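Local structure of putative O-acetylhomoserine (Thiol)-lyase (Campylobacter jejuni, 4OC9) at residues Val184-Leu189 against Val291-His296; Pro192-Val197 against Tyr333-Phe338. The protein is a putative pyridoxal-phosphate-dependent O-acetylhomoserine (thiol)-lyase, which probably makes homocysteine from O-acetylhomoserine and sulfide. All coordinates share one frame; numbering follows the deposited sequence.

Contact 1 of 2, residues Val184-Leu189 against Val291-His296; sequences VATPFL and VRIEKH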
loop_
_atom_site.group_PDB
_atom_site.type_symbol
_atom_site.label_atom_id
_atom_site.label_comp_id
_atom_site.label_asym_id
_atom_site.label_seq_id
_atom_site.Cartn_x
_atom_site.Cartn_y
_atom_site.Cartn_z
ATOM N N VAL D 184 22.652 1.275 13.346
ATOM C CA VAL D 184 23.375 2.354 12.727
ATOM C C VAL D 184 24.475 1.955 11.735
ATOM O O VAL D 184 24.630 2.562 10.654
ATOM C CB VAL D 184 24.008 3.236 13.807
ATOM C CG1 VAL D 184 24.729 4.421 13.147
ATOM C CG2 VAL D 184 22.942 3.734 14.747
ATOM N N ALA D 185 25.276 0.970 12.091
ATOM C CA ALA D 185 26.355 0.546 11.206
ATOM C C ALA D 185 25.837 -0.119 9.948
ATOM O O ALA D 185 26.376 0.064 8.862
ATOM C CB ALA D 185 27.279 -0.397 11.944
ATOM N N THR D 186 24.759 -0.885 10.114
ATOM C CA THR D 186 24.078 -1.651 9.054
ATOM C C THR D 186 24.953 -2.883 8.765
ATOM O O THR D 186 26.142 -2.909 9.042
ATOM C CB THR D 186 23.869 -0.930 7.702
ATOM O OG1 THR D 186 25.093 -0.896 6.961
ATOM C CG2 THR D 186 23.294 0.437 7.893
ATOM N N PRO D 187 24.353 -3.923 8.186
ATOM C CA PRO D 187 25.159 -5.103 7.898
ATOM C C PRO D 187 26.231 -4.849 6.847
ATOM O O PRO D 187 27.131 -5.676 6.725
ATOM C CB PRO D 187 24.140 -6.098 7.331
ATOM C CG PRO D 187 22.808 -5.610 7.796
ATOM C CD PRO D 187 22.940 -4.118 7.811
ATOM N N PHE D 188 26.129 -3.748 6.111
ATOM C CA PHE D 188 27.116 -3.454 5.085
ATOM C C PHE D 188 28.376 -2.793 5.565
ATOM O O PHE D 188 29.348 -2.762 4.824
ATOM C CB PHE D 188 26.510 -2.663 3.927
ATOM C CG PHE D 188 25.483 -3.431 3.183
ATOM C CD1 PHE D 188 25.850 -4.220 2.128
ATOM C CD2 PHE D 188 24.148 -3.382 3.574
ATOM C CE1 PHE D 188 24.901 -4.952 1.458
ATOM C CE2 PHE D 188 23.188 -4.099 2.903
ATOM C CZ PHE D 188 23.570 -4.886 1.836
ATOM N N LEU D 189 28.387 -2.258 6.769
ATOM C CA LEU D 189 29.613 -1.643 7.272
ATOM C C LEU D 189 30.235 -2.460 8.375
ATOM O O LEU D 189 31.411 -2.347 8.637
ATOM C CB LEU D 189 29.336 -0.228 7.768
ATOM C CG LEU D 189 28.708 0.677 6.680
ATOM C CD1 LEU D 189 28.516 2.086 7.219
ATOM C CD2 LEU D 189 29.584 0.713 5.436
ATOM N N VAL D 291 24.299 0.879 -1.718
ATOM C CA VAL D 291 24.703 2.117 -2.393
ATOM C C VAL D 291 24.396 3.335 -1.503
ATOM O O VAL D 291 25.222 4.238 -1.354
ATOM C CB VAL D 291 24.098 2.285 -3.803
ATOM C CG1 VAL D 291 24.551 1.151 -4.707
ATOM C CG2 VAL D 291 22.596 2.333 -3.771
ATOM N N ARG D 292 23.231 3.349 -0.883
ATOM C CA ARG D 292 22.857 4.454 -0.013
ATOM C C ARG D 292 23.768 4.696 1.191
ATOM O O ARG D 292 24.165 5.835 1.426
ATOM C CB ARG D 292 21.428 4.292 0.516
ATOM C CG ARG D 292 20.401 4.380 -0.574
ATOM C CD ARG D 292 18.955 4.280 -0.095
ATOM N NE ARG D 292 18.596 3.010 0.499
ATOM C CZ ARG D 292 18.612 2.729 1.797
ATOM N NH1 ARG D 292 18.981 3.624 2.702
ATOM N NH2 ARG D 292 18.241 1.528 2.202
ATOM N N ILE D 293 24.107 3.649 1.935
ATOM C CA ILE D 293 24.932 3.829 3.114
ATOM C C ILE D 293 26.296 4.452 2.791
ATOM O O ILE D 293 26.869 5.146 3.617
ATOM C CB ILE D 293 25.075 2.519 3.912
ATOM C CG1 ILE D 293 25.474 2.802 5.350
ATOM C CG2 ILE D 293 25.968 1.520 3.200
ATOM C CD1 ILE D 293 24.434 3.598 6.131
ATOM N N GLU D 294 26.832 4.184 1.614
ATOM C CA GLU D 294 28.113 4.779 1.228
ATOM C C GLU D 294 27.971 6.294 1.055
ATOM O O GLU D 294 28.836 7.040 1.507
ATOM C CB GLU D 294 28.711 4.132 -0.028
ATOM C CG GLU D 294 29.054 2.653 0.201
ATOM C CD GLU D 294 29.865 2.002 -0.923
ATOM O OE1 GLU D 294 30.193 2.690 -1.913
ATOM O OE2 GLU D 294 30.220 0.808 -0.769
ATOM N N LYS D 295 26.876 6.754 0.433
ATOM C CA LYS D 295 26.657 8.192 0.260
ATOM C C LYS D 295 26.445 8.815 1.644
ATOM O O LYS D 295 26.946 9.894 1.948
ATOM C CB LYS D 295 25.431 8.484 -0.606
ATOM C CG LYS D 295 25.191 9.967 -0.859
ATOM C CD LYS D 295 26.291 10.553 -1.722
ATOM C CE LYS D 295 26.135 12.056 -1.994
ATOM N NZ LYS D 295 24.922 12.495 -2.733
ATOM N N HIS D 296 25.624 8.171 2.460
ATOM C CA HIS D 296 25.396 8.695 3.785
ATOM C C HIS D 296 26.745 8.896 4.475
ATOM O O HIS D 296 26.958 9.918 5.143
ATOM C CB HIS D 296 24.580 7.762 4.683
ATOM C CG HIS D 296 23.116 7.683 4.379
ATOM N ND1 HIS D 296 22.227 8.658 4.785
ATOM C CD2 HIS D 296 22.364 6.666 3.912
ATOM C CE1 HIS D 296 21.008 8.297 4.468
ATOM N NE2 HIS D 296 21.064 7.095 3.925
#
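An isoleucine of the long helix 276-309 packs into an apolar pocket made by a tight turn, where Thr186, Phe188 and Leu189 gather round Ile293. The turn belongs to the loop that leaves strand 177-181 of the seven-stranded sheet, the large mixed sheet of this cofactor-binding fold. On the helix side nearly all of the contact is made by Ile293. Its CG1 lies anti to the backbone N (chi1 -159°), and this sends the CG1-CD1 arm to the Thr186 and Leu189 side while CG2 is left for Phe188. The nearest meeting is with Leu189, whose CD1 sits 3.6 Å from Ile293 CG1, the two side chains reaching toward each other tip to tip. Thr186 approaches in the same manner, methyl to methyl, with its CG2 3.8 Å from Ile293 CD1. Phe188 gives only its CB, 4.3 Å from Ile293 CG2, and its side chain also packs on Leu289 and Ala290 of the same helix.

Thr186 has two roles. Its methyl faces the helix, whereas its OG1 stays with its own loop and accepts from Phe188 N (3.2 Å) in an ST turn. The bond is bent, with an N-H...O angle of 137°. A backbone bond from Leu189 N to Thr186 O, 3.3 Å long, adds to the turn, so that the three apolar groups are held on a compact piece of backbone.

All four touching residues are buried. Ile293 also touches Tyr207, next to Lys206, the lysine that carries the pyridoxal phosphate, and Thr186 leans on Leu289 one helical turn earlier. Pro187 packs against helix 60-73, which places the turn between that helix and helix 276-309, while Val291, Arg292 and Lys295 of the latter pack on a second subunit.

Contact 2 of 2, residues Pro192-Val197 against Tyr333-Phe338; sequences PFKHGV and YFDKNF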
loop_
_atom_site.group_PDB
_atom_site.type_symbol
_atom_site.label_atom_id
_atom_site.label_comp_id
_atom_site.label_asym_id
_atom_site.label_seq_id
_atom_site.Cartn_x
_atom_site.Cartn_y
_atom_site.Cartn_z
ATOM N N PRO D 192 28.579 -8.041 12.983
ATOM C CA PRO D 192 28.831 -8.554 14.329
ATOM C C PRO D 192 28.980 -10.063 14.434
ATOM O O PRO D 192 29.758 -10.538 15.284
ATOM C CB PRO D 192 27.631 -8.067 15.122
ATOM C CG PRO D 192 27.202 -6.830 14.408
ATOM C CD PRO D 192 27.438 -7.112 12.952
ATOM N N PHE D 193 28.285 -10.833 13.615
ATOM C CA PHE D 193 28.441 -12.289 13.706
ATOM C C PHE D 193 29.880 -12.753 13.510
ATOM O O PHE D 193 30.295 -13.763 14.092
ATOM C CB PHE D 193 27.515 -13.089 12.794
ATOM C CG PHE D 193 26.070 -12.888 13.091
ATOM C CD1 PHE D 193 25.606 -13.000 14.394
ATOM C CD2 PHE D 193 25.150 -12.802 12.063
ATOM C CE1 PHE D 193 24.273 -12.876 14.685
ATOM C CE2 PHE D 193 23.795 -12.720 12.349
ATOM C CZ PHE D 193 23.356 -12.752 13.659
ATOM N N LYS D 194 30.629 -12.054 12.673
ATOM C CA LYS D 194 32.016 -12.386 12.459
ATOM C C LYS D 194 32.792 -12.327 13.728
ATOM O O LYS D 194 33.802 -13.013 13.851
ATOM C CB LYS D 194 32.679 -11.433 11.502
ATOM C CG LYS D 194 32.538 -11.793 10.049
ATOM C CD LYS D 194 33.029 -10.607 9.259
ATOM C CE LYS D 194 33.166 -10.985 7.788
ATOM N NZ LYS D 194 33.784 -9.881 7.015
ATOM N N HIS D 195 32.324 -11.543 14.695
ATOM C CA HIS D 195 33.041 -11.444 15.929
ATOM C C HIS D 195 32.474 -12.123 17.134
ATOM O O HIS D 195 32.728 -11.718 18.269
ATOM C CB HIS D 195 33.319 -9.987 16.198
ATOM C CG HIS D 195 33.952 -9.322 15.024
ATOM N ND1 HIS D 195 35.261 -9.528 14.683
ATOM C CD2 HIS D 195 33.444 -8.484 14.100
ATOM C CE1 HIS D 195 35.537 -8.834 13.597
ATOM N NE2 HIS D 195 34.456 -8.179 13.236
ATOM N N GLY D 196 31.711 -13.182 16.887
ATOM C CA GLY D 196 31.123 -13.966 17.972
ATOM C C GLY D 196 29.761 -13.587 18.535
ATOM O O GLY D 196 29.297 -14.214 19.490
ATOM N N VAL D 197 29.114 -12.575 17.967
ATOM C CA VAL D 197 27.793 -12.196 18.469
ATOM C C VAL D 197 26.810 -13.339 18.181
ATOM O O VAL D 197 26.904 -14.007 17.166
ATOM C CB VAL D 197 27.310 -10.854 17.894
ATOM C CG1 VAL D 197 25.830 -10.621 18.161
ATOM C CG2 VAL D 197 28.151 -9.723 18.447
ATOM N N TYR D 333 37.267 -2.680 13.320
ATOM C CA TYR D 333 36.047 -3.378 12.919
ATOM C C TYR D 333 35.341 -2.980 11.617
ATOM O O TYR D 333 34.556 -3.774 11.093
ATOM C CB TYR D 333 35.047 -3.310 14.035
ATOM C CG TYR D 333 35.477 -4.042 15.268
ATOM C CD1 TYR D 333 35.347 -5.416 15.343
ATOM C CD2 TYR D 333 35.932 -3.368 16.388
ATOM C CE1 TYR D 333 35.728 -6.107 16.472
ATOM C CE2 TYR D 333 36.297 -4.050 17.517
ATOM C CZ TYR D 333 36.187 -5.430 17.560
ATOM O OH TYR D 333 36.544 -6.120 18.722
ATOM N N PHE D 334 35.611 -1.799 11.073
ATOM C CA PHE D 334 34.939 -1.337 9.815
ATOM C C PHE D 334 35.832 -1.500 8.575
ATOM O O PHE D 334 36.681 -0.652 8.303
ATOM C CB PHE D 334 34.476 0.101 10.002
ATOM C CG PHE D 334 33.366 0.257 10.994
ATOM C CD1 PHE D 334 33.601 0.131 12.350
ATOM C CD2 PHE D 334 32.108 0.613 10.584
ATOM C CE1 PHE D 334 32.589 0.300 13.268
ATOM C CE2 PHE D 334 31.088 0.793 11.505
ATOM C CZ PHE D 334 31.329 0.633 12.852
ATOM N N ASP D 335 35.631 -2.600 7.845
ATOM C CA ASP D 335 36.440 -2.923 6.671
ATOM C C ASP D 335 36.398 -1.950 5.485
ATOM O O ASP D 335 37.429 -1.760 4.826
ATOM C CB ASP D 335 36.170 -4.355 6.211
ATOM C CG ASP D 335 36.594 -5.411 7.251
ATOM O OD1 ASP D 335 37.215 -5.064 8.279
ATOM O OD2 ASP D 335 36.306 -6.617 7.014
ATOM N N LYS D 336 35.232 -1.366 5.204
ATOM C CA LYS D 336 35.081 -0.419 4.081
ATOM C C LYS D 336 35.376 1.084 4.339
ATOM O O LYS D 336 35.162 1.986 3.510
ATOM C CB LYS D 336 33.679 -0.545 3.502
ATOM C CG LYS D 336 33.433 -1.800 2.683
ATOM C CD LYS D 336 32.044 -1.772 2.067
ATOM C CE LYS D 336 31.700 -2.917 1.053
ATOM N NZ LYS D 336 32.065 -4.326 1.406
ATOM N N ASN D 337 35.894 1.342 5.508
ATOM C CA ASN D 337 36.240 2.682 5.931
ATOM C C ASN D 337 35.111 3.734 5.828
ATOM O O ASN D 337 35.327 4.861 5.379
ATOM C CB ASN D 337 37.500 3.189 5.240
ATOM C CG ASN D 337 38.156 4.315 6.016
ATOM O OD1 ASN D 337 38.304 4.231 7.235
ATOM N ND2 ASN D 337 38.586 5.349 5.312
ATOM N N PHE D 338 33.885 3.312 6.123
ATOM C CA PHE D 338 32.703 4.169 6.117
ATOM C C PHE D 338 32.146 4.007 7.506
ATOM O O PHE D 338 32.091 2.910 8.016
ATOM C CB PHE D 338 31.666 3.789 5.061
ATOM C CG PHE D 338 32.116 3.988 3.628
ATOM C CD1 PHE D 338 32.338 5.258 3.132
ATOM C CD2 PHE D 338 32.140 2.920 2.740
ATOM C CE1 PHE D 338 32.729 5.457 1.829
ATOM C CE2 PHE D 338 32.492 3.109 1.420
ATOM C CZ PHE D 338 32.791 4.380 0.965
HETATM O O HOH W 1 34.795 -7.668 8.644
#
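His195 and Tyr333 form the close-packed half of this contact, a T-shaped pair in which the tyrosine turns an edge to the face of the imidazole. The ring planes stand at 89° and the centroids are 4.9 Å apart. The edge atoms CD1 and CE1 of Tyr333 do the touching: CD1 comes to 3.6 Å from His195 NE2, and CE1 lies 3.9 Å from His195 ND1, so the edge spans the imidazole. Lys194 CB lies over the opposite face of His195, and the ring is thus sandwiched between its own neighbour and the tyrosine. With Tyr333 CG anti to the carbonyl carbon (chi1 -65°), the ring extends to the start of helix 164-174, where its hydroxyl is hydrogen-bonded to Asp163 OD1, just before the helix, and to Glu165 N, and its side chain packs on Ile164.

Both backbones turn tightly here. Residues 192-194 make a 3-10 turn, in which His195 N bonds to Pro192 O at 2.8 Å, while Tyr333 ends helix 327-333 and the type I beta turn from Phe334 to Asn337 that follows carries Asp335. The contact therefore joins the loop that leads into strand 199-203 of the large sheet to the one that leads into strand 342-346 of the smaller sheet.

Toward solvent the packing gives way to charge and water. Lys194, extended beyond CG, brings NZ to 4.1 Å from Asp335 OD2, beyond a salt bridge. A water fills the step, accepting from Lys194 NZ at 2.9 Å and donating to Asp335 OD2 over a short distance whose exact length is doubtful.

The two contacts lie with their centres about 12 Å apart, and their segments alternate along the chain: 184-189, 192-197, 291-296, 333-338. The first two belong to a single connection between strands 177-181 and 199-203 of the seven-stranded sheet, so one loop meets helix 276-309 in contact 1 and the loop after helix 327-333 in contact 2. The contacts also touch directly. Leu189 CD2 packs 3.7 Å from Phe338 CB, and Glu294 CG lies 3.7 Å from Phe338 CE2. Together they connect the large sheet with the long helix and with the approach to the five-stranded sheet, contact 1 being buried and contact 2 partly open to solvent.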